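Local coordinates for L-amino acid deaminase (Proteus vulgaris, PDB 5I39), which binds FAD and probably acts as a membrane-associated oxidoreductase that oxidatively deaminates L-amino acids, at residues A[100-104]-A[178-184]; A[47-52]-A[380-384]; A[247-252]-A[361-367]; A[91-95]-A[398-403]. One frame throughout, in Å; residues are numbered along the deposited sequence.

In the fold
The centre of interaction 2 is nearest the chain centre, about 9 Å away, where Leu48 N of helix 47-58 bonds a phosphate oxygen of FAD and the helix packs on helix 376-392. Interaction 1 touches it: Arg102 and Trp103 reach Pro381, with Arg102 NH1 3.2 Å from Pro381 O in a probable hydrogen bond, while Phe184 comes within about 4 Å of the cofactor. Interaction 4 uses the N-terminal part of the same helix 90-103 and meets interaction 2 through Val382, whose CG1 is 3.7 Å from Leu95 CD1. Interaction 3 stands apart, its centre about 20 Å from that of interaction 2 and about 34 Å from that of interaction 1, across the chain centre from the latter.

Interaction 1. Residues A[100-104]-A[178-184]; sequences KHRWR and EEDSGSF
One face of the Trp103 indole takes the edge of the Phe184 ring, a T-shaped pair with planes at 73° and the phenyl centroid 5.0 Å from that of the six-membered indole ring. Phe184 CE2 makes the closest approach, 3.6 Å from Trp103 CE2, at the bond the two indole rings share. The Tyr116 ring also meets the indole, whose NE1 is held by Met377 O. The guanidinium of Arg104 has Lys100 O and His101 CA over one face, toward its rim, and two waters in its plane. Its NH1 forms a salt bridge with Asp180 OD2 at 3.0 Å, the two planar groups being 31° apart. Water 1 adds a second link, accepting from Arg104 NH1 and donating to Asp180 O. Lys100 bends about its CG-CD bond (chi3 55°), which turns its NZ into the space between two carboxylates. Lys100 NZ lies 2.7 Å from Glu178 OE2, on its anti side but tilted from the carboxylate plane, and 2.9 Å from Asp180 OD1, above the plane of that carboxylate. Asp180 thus divides its oxygens between the lysine and the arginine, and the four side chains form a salt-bridge network. Ser85 N also donates to Glu178 OE2. The contact joins the C-terminal end of helix 90-103 to the turn from Glu178 to Ser181, which connects strands 175-178 and 182-183, both paired with strand 117-123. Helix 376-392 borders the aromatic pair, and Phe184 lies close to Gly81 and Thr378 of the FAD site.

Interaction 2. Residues A[47-52]-A[380-384]; sequences ILGIMT and SPVSA. With FAD (flavin-adenine dinucleotide), chain B.
Met51, a selenomethionine, lies over Ser380 and Pro381 in the conformer described: its CG is 3.8 Å from Ser380 CB, and bends at chi2 and chi3 carry CE, provisionally, to within 4.0 Å of Pro381 CA. Its CB meets the Ala384 methyl, which presses against the backbone of the opposing helix, 3.4 Å from Met51 O. Because Ala384 is so small, the two chains come close here, Thr52 CA and Ala384 CA being 4.1 Å apart. The short segments have axes 8.4 Å apart at closest approach and cross at -59°. Ser380 enters from the other helix between Ile47 and Met51, its OG 3.4 Å from Ile47 CG1; that hydroxyl is bonded to Met377 O in its own helix. Leu48 forks between two surroundings. Its CD2 lies 3.5 Å from Ser383 OG, whereas CD1 turns to the cofactor phosphate. Thr52 folds its hydroxyl back on its own helix, with chi1 -55° setting OG1 beside the backbone N, and donates to Leu48 O; the Thr52 amide reaches that oxygen from the opposite face. Water 3 is held by Ser380 O and Ser383 OG and bonds weakly across to Leu48 O. Leu48 N points the other way and gives FAD O1P a hydrogen bond of 3.1 Å at 160°. A backbone amide at the helix start on a phosphate oxygen of FAD, with Gly49 as the last glycine of a GxGxxG-like sequence, fits the dinucleotide-binding Rossmann-type fold of FAD-dependent oxidoreductases, here with helix 376-392 packed beside the phosphate-binding helix.

Interaction 3. Residues A[247-252]-A[361-367]; sequences MQNLNV and VKEYPGL
Two turns face each other: helix 243-248 closes in a Schellman motif, with Asn251 at positive phi, Val252 N bonded to Met247 O and Asn251 N to Gln248 O, while 361-367 folds through a type I turn and then a type II turn. Tyr364 spans the gap, and Tyr364 OH donates to Leu250 O at 2.8 Å. The bond arrives well off the C=O line, at 119°, with the donor tilted 22° from the carbonyl plane. That oxygen lies at the ring edge, as does Val252 CG2, 3.8 Å from Tyr364 CE2. Leu250 CB lies to one side of the ring plane, 3.7 Å from Tyr364 CE2. Chi1 of 176° in Val252 swings CG2 beside the backbone N, where it also touches Val361 CG1 and the carboxylate carbon of Glu363, the latter at 3.9 Å. The Glu363 carboxylate itself is bonded through OE1 to Tyr406 OH. On the buried side the selenomethionine Met247, bent at chi2 and chi3, meets Val361 tip to tip, CE to CG1 4.0 Å. Met247 SE runs alongside Leu367 CD2, 4.1 Å away. The contact thus joins the end of helix 243-248 to the hairpin connection between strands 357-360 and 367-371, with strand 235-237 touching Met247 and Leu367, and strand 210-216 touching Leu250 and Leu367 through Leu213.

Interaction 4. Residues A[91-95]-A[398-403]; sequences ETFLL and LDPKPF
Phe403 holds CG beside its backbone N (chi1 -44°), which swings the ring toward helix 90-103, and Leu95, with CG anti to N (chi1 -169°), extends its branches to meet it. Leu95 CD2 lies 4.2 Å from Phe403 CZ, at a slant to the ring. The same ring corner comes up against the helix backbone, with CZ 3.3 Å from Glu91 O, also obliquely. Thr92 CG2 sits at the ring edge, near its plane, 4.0 Å from Phe403 CE1. Leu398 supplies the second group of apolar contacts. Its CD1 rests on the backbone of Leu95, 3.7 Å from the amide N, and packs against Leu95 CD1; its other branch, CD2, touches Leu94 CB at 4.0 Å. One leucine thus covers two successive helix residues with its two methyls. At the outer margin Glu91 CB and CG pass obliquely by Pro402 CB, with Glu91 CG 3.7 Å from it, and a bend at chi2 takes the carboxylate away from the proline. No direct hydrogen bond crosses the contact. Water 4 provides the polar link instead, donating to Glu91 O and, at 3.1 Å, to Asp399 O. Within the loop, Asp399 OD1 accepts from Lys401 N in an Asx turn, just ahead of the 3-10 segment 401-403. The contact places the loop that follows helix 376-392 against the N-terminal part of helix 90-103. Val382 of helix 376-392 touches both Leu95 and Leu398, Leu386 packs on Phe403, and the backbone of Phe403 is hydrogen-bonded to Ile358 of strand 357-360.

Interaction 1. Residues A[100-104]-A[178-184]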
# COMPACT_ATOMS: atom_id res chain seq x y z
N LYS A 100 0.90 7.56 7.35
CA LYS A 100 0.11 8.70 6.89
C LYS A 100 0.87 10.02 7.04
O LYS A 100 0.85 10.86 6.14
CB LYS A 100 -1.19 8.81 7.69
CG LYS A 100 -2.22 7.74 7.39
CD LYS A 100 -3.23 7.60 8.52
CE LYS A 100 -3.91 8.92 8.87
NZ LYS A 100 -4.81 8.73 10.03
N HIS A 101 1.53 10.20 8.18
CA HIS A 101 2.30 11.41 8.45
C HIS A 101 3.38 11.63 7.39
O HIS A 101 3.60 12.75 6.92
CB HIS A 101 2.92 11.31 9.84
CG HIS A 101 3.67 12.52 10.27
ND1 HIS A 101 5.04 12.54 10.38
CD2 HIS A 101 3.25 13.75 10.62
CE1 HIS A 101 5.43 13.74 10.78
NE2 HIS A 101 4.36 14.49 10.94
N ARG A 102 4.04 10.55 7.00
CA ARG A 102 5.05 10.60 5.95
C ARG A 102 4.45 10.80 4.57
O ARG A 102 5.01 11.52 3.75
CB ARG A 102 5.93 9.37 6.02
CG ARG A 102 6.73 9.40 7.30
CD ARG A 102 7.55 8.18 7.51
NE ARG A 102 8.26 8.26 8.79
CZ ARG A 102 9.29 7.50 9.11
NH1 ARG A 102 9.75 6.58 8.26
NH2 ARG A 102 9.86 7.64 10.30
N TRP A 103 3.29 10.20 4.31
CA TRP A 103 2.59 10.51 3.07
C TRP A 103 2.20 11.98 2.98
O TRP A 103 2.26 12.57 1.91
CB TRP A 103 1.37 9.60 2.86
CG TRP A 103 1.74 8.30 2.21
CD1 TRP A 103 1.83 7.07 2.81
CD2 TRP A 103 2.12 8.12 0.84
NE1 TRP A 103 2.23 6.14 1.89
CE2 TRP A 103 2.41 6.75 0.67
CE3 TRP A 103 2.23 8.97 -0.26
CZ2 TRP A 103 2.81 6.21 -0.56
CZ3 TRP A 103 2.61 8.44 -1.48
CH2 TRP A 103 2.90 7.07 -1.62
N ARG A 104 1.85 12.60 4.11
CA ARG A 104 1.58 14.04 4.14
C ARG A 104 2.80 14.91 3.77
O ARG A 104 2.63 16.07 3.42
CB ARG A 104 1.02 14.47 5.50
CG ARG A 104 -0.40 13.99 5.74
CD ARG A 104 -1.02 14.63 6.96
NE ARG A 104 -0.50 14.12 8.24
CZ ARG A 104 -0.99 13.09 8.92
NH1 ARG A 104 -1.99 12.36 8.45
NH2 ARG A 104 -0.46 12.79 10.10
N GLU A 178 -12.23 9.42 10.49
CA GLU A 178 -10.78 9.55 10.50
C GLU A 178 -10.51 10.78 9.66
O GLU A 178 -10.40 10.70 8.43
CB GLU A 178 -10.12 8.29 9.94
CG GLU A 178 -8.60 8.36 9.92
CD GLU A 178 -7.92 7.04 9.64
OE1 GLU A 178 -8.51 5.97 9.89
OE2 GLU A 178 -6.75 7.07 9.20
N GLU A 179 -10.44 11.93 10.32
CA GLU A 179 -10.44 13.21 9.62
C GLU A 179 -9.24 13.38 8.69
O GLU A 179 -9.34 14.01 7.65
CB GLU A 179 -10.53 14.39 10.60
CG GLU A 179 -10.60 15.74 9.87
CD GLU A 179 -11.14 16.88 10.71
OE1 GLU A 179 -11.10 16.81 11.95
OE2 GLU A 179 -11.60 17.89 10.12
N ASP A 180 -8.11 12.80 9.09
CA ASP A 180 -6.88 12.90 8.31
C ASP A 180 -6.57 11.66 7.48
O ASP A 180 -5.42 11.44 7.12
CB ASP A 180 -5.71 13.24 9.24
CG ASP A 180 -5.34 12.10 10.15
OD1 ASP A 180 -6.21 11.24 10.45
OD2 ASP A 180 -4.16 12.06 10.56
N SER A 181 -7.57 10.84 7.16
CA SER A 181 -7.33 9.70 6.29
C SER A 181 -6.73 10.18 4.98
O SER A 181 -7.08 11.26 4.48
CB SER A 181 -8.60 8.92 6.01
OG SER A 181 -9.47 9.67 5.17
N GLY A 182 -5.83 9.37 4.43
CA GLY A 182 -5.20 9.68 3.16
C GLY A 182 -5.88 9.02 1.99
O GLY A 182 -6.57 8.01 2.12
N SER A 183 -5.65 9.61 0.82
CA SER A 183 -6.08 9.09 -0.46
C SER A 183 -4.90 9.12 -1.41
O SER A 183 -4.18 10.11 -1.44
CB SER A 183 -7.20 9.97 -1.00
OG SER A 183 -7.57 9.62 -2.32
N PHE A 184 -4.72 8.06 -2.19
CA PHE A 184 -3.74 8.03 -3.28
C PHE A 184 -4.30 7.19 -4.40
O PHE A 184 -5.06 6.25 -4.16
CB PHE A 184 -2.30 7.58 -2.86
CG PHE A 184 -2.23 6.60 -1.70
CD1 PHE A 184 -3.15 5.57 -1.53
CD2 PHE A 184 -1.16 6.68 -0.80
CE1 PHE A 184 -3.05 4.69 -0.46
CE2 PHE A 184 -1.05 5.79 0.26
CZ PHE A 184 -2.00 4.80 0.43
O HOH W 1 -3.18 12.28 5.71
O HOH W 2 -1.39 10.23 11.03

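Interaction 2. Residues A[47-52]-A[380-384]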
# COMPACT_ATOMS: atom_id res chain seq x y z
N ILE A 47 5.82 -0.87 -4.48
CA ILE A 47 6.00 0.22 -3.53
C ILE A 47 7.01 -0.13 -2.44
O ILE A 47 7.78 0.72 -2.02
CB ILE A 47 4.65 0.69 -2.93
CG1 ILE A 47 4.78 2.06 -2.24
CG2 ILE A 47 4.07 -0.34 -1.96
CD1 ILE A 47 5.00 3.22 -3.20
N LEU A 48 7.02 -1.38 -1.98
CA LEU A 48 7.90 -1.72 -0.87
C LEU A 48 9.37 -1.73 -1.30
O LEU A 48 10.22 -1.17 -0.61
CB LEU A 48 7.47 -3.03 -0.21
CG LEU A 48 6.08 -2.95 0.46
CD1 LEU A 48 5.78 -4.25 1.19
CD2 LEU A 48 5.94 -1.78 1.43
N GLY A 49 9.66 -2.30 -2.47
CA GLY A 49 11.03 -2.28 -2.99
C GLY A 49 11.50 -0.87 -3.33
O GLY A 49 12.62 -0.49 -3.00
N ILE A 50 10.63 -0.10 -3.97
CA ILE A 50 10.95 1.27 -4.35
C ILE A 50 11.22 2.15 -3.12
O ILE A 50 12.22 2.86 -3.07
CB ILE A 50 9.83 1.89 -5.21
CG1 ILE A 50 9.79 1.23 -6.59
CG2 ILE A 50 10.02 3.40 -5.38
CD1 ILE A 50 8.50 1.44 -7.34
N MSE A 51 10.32 2.10 -2.14
CA MSE A 51 10.45 2.95 -0.95
C MSE A 51 11.66 2.55 -0.14
O MSE A 51 12.38 3.41 0.38
CB MSE A 51 9.17 2.94 -0.12
CG MSE A 51 7.98 3.55 -0.85
SE MSE A 51 8.23 5.41 -1.42
CE MSE A 51 8.24 6.17 0.39
N THR A 52 11.92 1.24 -0.03
CA THR A 52 13.11 0.78 0.67
C THR A 52 14.38 1.25 -0.04
O THR A 52 15.32 1.71 0.61
CB THR A 52 13.11 -0.75 0.86
OG1 THR A 52 11.90 -1.15 1.52
CG2 THR A 52 14.26 -1.19 1.73
N SER A 380 4.27 1.84 3.61
CA SER A 380 5.56 1.83 2.92
C SER A 380 6.62 2.83 3.40
O SER A 380 7.77 2.45 3.51
CB SER A 380 5.38 1.94 1.40
OG SER A 380 4.70 3.12 1.02
N PRO A 381 6.25 4.09 3.71
CA PRO A 381 7.33 5.00 4.14
C PRO A 381 8.01 4.54 5.43
O PRO A 381 9.20 4.78 5.62
CB PRO A 381 6.59 6.33 4.38
CG PRO A 381 5.35 6.22 3.55
CD PRO A 381 4.95 4.79 3.69
N VAL A 382 7.26 3.89 6.30
CA VAL A 382 7.80 3.42 7.58
C VAL A 382 8.38 2.02 7.45
O VAL A 382 9.45 1.75 7.99
CB VAL A 382 6.74 3.49 8.70
CG1 VAL A 382 7.36 3.10 10.03
CG2 VAL A 382 6.16 4.89 8.80
N SER A 383 7.70 1.11 6.76
CA SER A 383 8.27 -0.23 6.57
C SER A 383 9.57 -0.17 5.77
O SER A 383 10.45 -0.98 6.00
CB SER A 383 7.27 -1.22 5.99
OG SER A 383 6.87 -0.86 4.70
N ALA A 384 9.70 0.80 4.87
CA ALA A 384 10.98 1.03 4.17
C ALA A 384 12.10 1.34 5.15
O ALA A 384 13.19 0.76 5.08
CB ALA A 384 10.84 2.16 3.17
PA FAD B . 3.91 -5.50 -5.52
O1A FAD B . 3.05 -6.65 -6.04
O2A FAD B . 3.41 -4.12 -5.90
O5B FAD B . 5.40 -5.58 -6.07
C5B FAD B . 6.20 -6.74 -5.96
C4B FAD B . 7.03 -6.80 -7.23
O4B FAD B . 7.99 -7.86 -7.12
C3B FAD B . 6.17 -7.11 -8.46
O3B FAD B . 6.24 -6.03 -9.39
C2B FAD B . 6.77 -8.42 -8.97
O2B FAD B . 6.72 -8.56 -10.40
C1B FAD B . 8.18 -8.39 -8.41
N9A FAD B . 8.83 -9.69 -8.24
C8A FAD B . 8.34 -10.74 -7.62
N7A FAD B . 9.23 -11.76 -7.60
C5A FAD B . 10.30 -11.30 -8.24
C6A FAD B . 11.61 -11.84 -8.59
N6A FAD B . 11.94 -13.10 -8.25
N1A FAD B . 12.47 -11.05 -9.26
C2A FAD B . 12.16 -9.79 -9.58
N3A FAD B . 10.98 -9.23 -9.31
C4A FAD B . 10.05 -9.94 -8.65
N1 FAD B . -2.96 -0.82 0.58
C2 FAD B . -3.29 0.35 1.15
O2 FAD B . -2.46 0.88 1.91
N3 FAD B . -4.49 0.93 0.90
C4 FAD B . -5.44 0.40 0.12
O4 FAD B . -6.50 0.98 -0.08
C4X FAD B . -5.17 -0.90 -0.52
N5 FAD B . -6.08 -1.55 -1.29
C5X FAD B . -5.70 -2.63 -1.99
C6 FAD B . -6.54 -3.20 -2.95
C7 FAD B . -6.15 -4.28 -3.73
C7M FAD B . -7.06 -4.84 -4.80
C8 FAD B . -4.81 -4.87 -3.53
C8M FAD B . -4.32 -6.02 -4.37
C9 FAD B . -3.98 -4.32 -2.55
C9A FAD B . -4.37 -3.23 -1.78
N10 FAD B . -3.54 -2.68 -0.80
C10 FAD B . -3.83 -1.45 -0.23
C1' FAD B . -2.25 -3.28 -0.48
C2' FAD B . -1.11 -2.72 -1.26
O2' FAD B . -1.53 -2.53 -2.61
C3' FAD B . 0.03 -3.72 -1.15
O3' FAD B . 0.28 -4.10 0.23
C4' FAD B . 1.33 -3.20 -1.72
O4' FAD B . 1.12 -2.68 -3.04
C5' FAD B . 2.35 -4.32 -1.77
O5' FAD B . 3.53 -3.77 -2.36
P FAD B . 4.73 -4.77 -2.78
O1P FAD B . 5.84 -3.92 -3.31
O2P FAD B . 4.99 -5.75 -1.65
O3P FAD B . 4.05 -5.70 -3.93
O HOH W 3 8.77 -0.25 2.21

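Interaction 3. Residues A[247-252]-A[361-367]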
# COMPACT_ATOMS: atom_id res chain seq x y z
N MSE A 247 11.53 -17.24 -1.35
CA MSE A 247 12.17 -17.74 -0.13
C MSE A 247 12.14 -19.25 -0.04
O MSE A 247 13.10 -19.84 0.49
CB MSE A 247 11.55 -17.11 1.11
CG MSE A 247 11.77 -15.60 1.22
SE MSE A 247 13.64 -15.01 1.05
CE MSE A 247 14.47 -16.17 2.41
N GLN A 248 11.09 -19.90 -0.54
CA GLN A 248 11.02 -21.37 -0.56
C GLN A 248 12.19 -21.99 -1.32
O GLN A 248 12.71 -23.04 -0.94
CB GLN A 248 9.69 -21.86 -1.14
CG GLN A 248 8.64 -22.15 -0.08
CD GLN A 248 7.25 -22.33 -0.64
OE1 GLN A 248 6.95 -21.85 -1.73
NE2 GLN A 248 6.39 -23.01 0.11
N ASN A 249 12.61 -21.33 -2.40
CA ASN A 249 13.78 -21.80 -3.17
C ASN A 249 15.11 -21.66 -2.41
O ASN A 249 16.09 -22.28 -2.78
CB ASN A 249 13.86 -21.09 -4.52
CG ASN A 249 12.73 -21.48 -5.46
OD1 ASN A 249 12.23 -22.60 -5.41
ND2 ASN A 249 12.33 -20.56 -6.32
N LEU A 250 15.11 -20.83 -1.37
CA LEU A 250 16.21 -20.73 -0.40
C LEU A 250 15.97 -21.55 0.88
O LEU A 250 16.70 -21.40 1.86
CB LEU A 250 16.43 -19.25 -0.06
CG LEU A 250 16.81 -18.33 -1.22
CD1 LEU A 250 16.80 -16.88 -0.76
CD2 LEU A 250 18.17 -18.67 -1.81
N ASN A 251 14.98 -22.44 0.85
CA ASN A 251 14.60 -23.31 1.98
C ASN A 251 14.19 -22.55 3.25
O ASN A 251 14.52 -22.95 4.36
CB ASN A 251 15.72 -24.33 2.27
CG ASN A 251 16.08 -25.16 1.05
OD1 ASN A 251 15.20 -25.61 0.32
ND2 ASN A 251 17.38 -25.37 0.84
N VAL A 252 13.46 -21.45 3.05
CA VAL A 252 12.90 -20.66 4.15
C VAL A 252 11.40 -20.52 3.91
O VAL A 252 10.98 -20.07 2.85
CB VAL A 252 13.55 -19.26 4.23
CG1 VAL A 252 12.90 -18.40 5.31
CG2 VAL A 252 15.04 -19.38 4.49
N VAL A 361 16.33 -12.60 8.24
CA VAL A 361 16.24 -14.01 7.92
C VAL A 361 17.51 -14.64 8.48
O VAL A 361 18.59 -14.43 7.95
CB VAL A 361 16.11 -14.24 6.40
CG1 VAL A 361 16.05 -15.73 6.07
CG2 VAL A 361 14.87 -13.54 5.86
N LYS A 362 17.37 -15.39 9.57
CA LYS A 362 18.53 -15.96 10.27
C LYS A 362 19.37 -16.89 9.38
O LYS A 362 20.59 -16.97 9.54
CB LYS A 362 18.12 -16.67 11.58
CG LYS A 362 17.25 -17.91 11.43
CD LYS A 362 16.87 -18.53 12.77
CE LYS A 362 15.96 -17.62 13.60
NZ LYS A 362 15.38 -18.32 14.78
N GLU A 363 18.73 -17.55 8.43
CA GLU A 363 19.40 -18.44 7.49
C GLU A 363 20.33 -17.70 6.51
O GLU A 363 21.27 -18.30 5.98
CB GLU A 363 18.36 -19.25 6.69
CG GLU A 363 17.51 -20.21 7.54
CD GLU A 363 16.28 -19.58 8.18
OE1 GLU A 363 16.13 -18.34 8.17
OE2 GLU A 363 15.45 -20.34 8.71
N TYR A 364 20.05 -16.42 6.27
CA TYR A 364 20.81 -15.60 5.32
C TYR A 364 21.14 -14.22 5.91
O TYR A 364 20.44 -13.25 5.62
CB TYR A 364 20.01 -15.45 4.02
CG TYR A 364 19.81 -16.77 3.33
CD1 TYR A 364 20.78 -17.28 2.47
CD2 TYR A 364 18.68 -17.54 3.58
CE1 TYR A 364 20.61 -18.51 1.85
CE2 TYR A 364 18.50 -18.77 2.97
CZ TYR A 364 19.47 -19.25 2.11
OH TYR A 364 19.30 -20.47 1.50
N PRO A 365 22.20 -14.13 6.72
CA PRO A 365 22.70 -12.83 7.16
C PRO A 365 22.91 -11.90 5.96
O PRO A 365 23.44 -12.32 4.93
CB PRO A 365 24.03 -13.17 7.83
CG PRO A 365 23.83 -14.55 8.34
CD PRO A 365 22.98 -15.24 7.32
N GLY A 366 22.46 -10.65 6.09
CA GLY A 366 22.49 -9.68 4.99
C GLY A 366 21.24 -9.67 4.12
O GLY A 366 21.16 -8.88 3.18
N LEU A 367 20.26 -10.53 4.41
CA LEU A 367 19.00 -10.57 3.68
C LEU A 367 17.85 -10.18 4.60
O LEU A 367 17.75 -10.68 5.72
CB LEU A 367 18.75 -11.96 3.08
CG LEU A 367 17.53 -12.05 2.14
CD1 LEU A 367 17.81 -13.00 0.98
CD2 LEU A 367 16.27 -12.47 2.87

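Interaction 4. Residues A[91-95]-A[398-403]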
# COMPACT_ATOMS: atom_id res chain seq x y z
N GLU A 91 -0.24 -3.67 17.08
CA GLU A 91 0.90 -4.14 16.30
C GLU A 91 1.20 -3.24 15.10
O GLU A 91 2.36 -3.01 14.78
CB GLU A 91 0.68 -5.59 15.85
CG GLU A 91 0.81 -6.63 16.96
CD GLU A 91 -0.37 -6.70 17.93
OE1 GLU A 91 -1.44 -6.13 17.64
OE2 GLU A 91 -0.24 -7.33 18.99
N THR A 92 0.15 -2.73 14.44
CA THR A 92 0.31 -1.94 13.22
C THR A 92 -0.18 -0.50 13.32
O THR A 92 -0.04 0.25 12.35
CB THR A 92 -0.38 -2.63 12.03
OG1 THR A 92 -1.75 -2.87 12.37
CG2 THR A 92 0.32 -3.95 11.70
N PHE A 93 -0.72 -0.08 14.46
CA PHE A 93 -1.26 1.27 14.54
C PHE A 93 -0.22 2.33 14.18
O PHE A 93 -0.45 3.17 13.31
CB PHE A 93 -1.86 1.60 15.90
CG PHE A 93 -2.31 3.03 15.98
CD1 PHE A 93 -3.52 3.42 15.42
CD2 PHE A 93 -1.46 4.00 16.50
CE1 PHE A 93 -3.91 4.74 15.43
CE2 PHE A 93 -1.84 5.33 16.50
CZ PHE A 93 -3.07 5.70 15.98
N LEU A 94 0.93 2.31 14.85
CA LEU A 94 1.94 3.34 14.61
C LEU A 94 2.53 3.25 13.19
O LEU A 94 2.82 4.27 12.58
CB LEU A 94 3.04 3.31 15.67
CG LEU A 94 2.62 3.85 17.04
CD1 LEU A 94 3.73 3.62 18.04
CD2 LEU A 94 2.24 5.33 17.00
N LEU A 95 2.66 2.05 12.67
CA LEU A 95 3.08 1.87 11.29
C LEU A 95 2.16 2.67 10.34
O LEU A 95 2.63 3.33 9.41
CB LEU A 95 3.07 0.38 10.95
CG LEU A 95 3.72 -0.04 9.64
CD1 LEU A 95 5.23 0.14 9.67
CD2 LEU A 95 3.40 -1.50 9.38
N LEU A 398 10.59 1.27 14.65
CA LEU A 398 9.48 0.74 15.44
C LEU A 398 9.88 -0.62 15.96
O LEU A 398 10.84 -1.23 15.48
CB LEU A 398 8.20 0.64 14.60
CG LEU A 398 7.51 1.95 14.18
CD1 LEU A 398 6.33 1.65 13.26
CD2 LEU A 398 7.04 2.77 15.37
N ASP A 399 9.13 -1.09 16.96
CA ASP A 399 9.28 -2.44 17.51
C ASP A 399 9.14 -3.46 16.38
O ASP A 399 8.07 -3.56 15.78
CB ASP A 399 8.21 -2.68 18.58
CG ASP A 399 8.28 -4.06 19.21
OD1 ASP A 399 9.26 -4.81 18.99
OD2 ASP A 399 7.33 -4.40 19.95
N PRO A 400 10.23 -4.20 16.06
CA PRO A 400 10.16 -5.16 14.95
C PRO A 400 9.57 -6.53 15.31
O PRO A 400 9.28 -7.31 14.40
CB PRO A 400 11.62 -5.31 14.54
CG PRO A 400 12.38 -5.11 15.80
CD PRO A 400 11.58 -4.18 16.66
N LYS A 401 9.39 -6.82 16.60
CA LYS A 401 8.92 -8.15 17.03
C LYS A 401 7.59 -8.58 16.39
O LYS A 401 7.48 -9.71 15.92
CB LYS A 401 8.87 -8.23 18.56
CG LYS A 401 10.26 -8.29 19.18
CD LYS A 401 10.20 -8.39 20.70
CE LYS A 401 11.59 -8.47 21.30
NZ LYS A 401 12.23 -9.81 21.11
N PRO A 402 6.58 -7.67 16.32
CA PRO A 402 5.32 -8.08 15.69
C PRO A 402 5.39 -8.33 14.17
O PRO A 402 4.43 -8.83 13.60
CB PRO A 402 4.38 -6.91 15.98
CG PRO A 402 5.00 -6.18 17.12
CD PRO A 402 6.47 -6.33 16.92
N PHE A 403 6.50 -7.96 13.53
CA PHE A 403 6.69 -8.15 12.09
C PHE A 403 7.70 -9.25 11.77
O PHE A 403 7.98 -9.51 10.60
CB PHE A 403 7.14 -6.84 11.45
CG PHE A 403 6.37 -5.64 11.92
CD1 PHE A 403 4.99 -5.61 11.83
CD2 PHE A 403 7.03 -4.54 12.47
CE1 PHE A 403 4.28 -4.50 12.27
CE2 PHE A 403 6.33 -3.44 12.91
CZ PHE A 403 4.95 -3.42 12.81
O HOH W 4 5.10 -2.74 16.19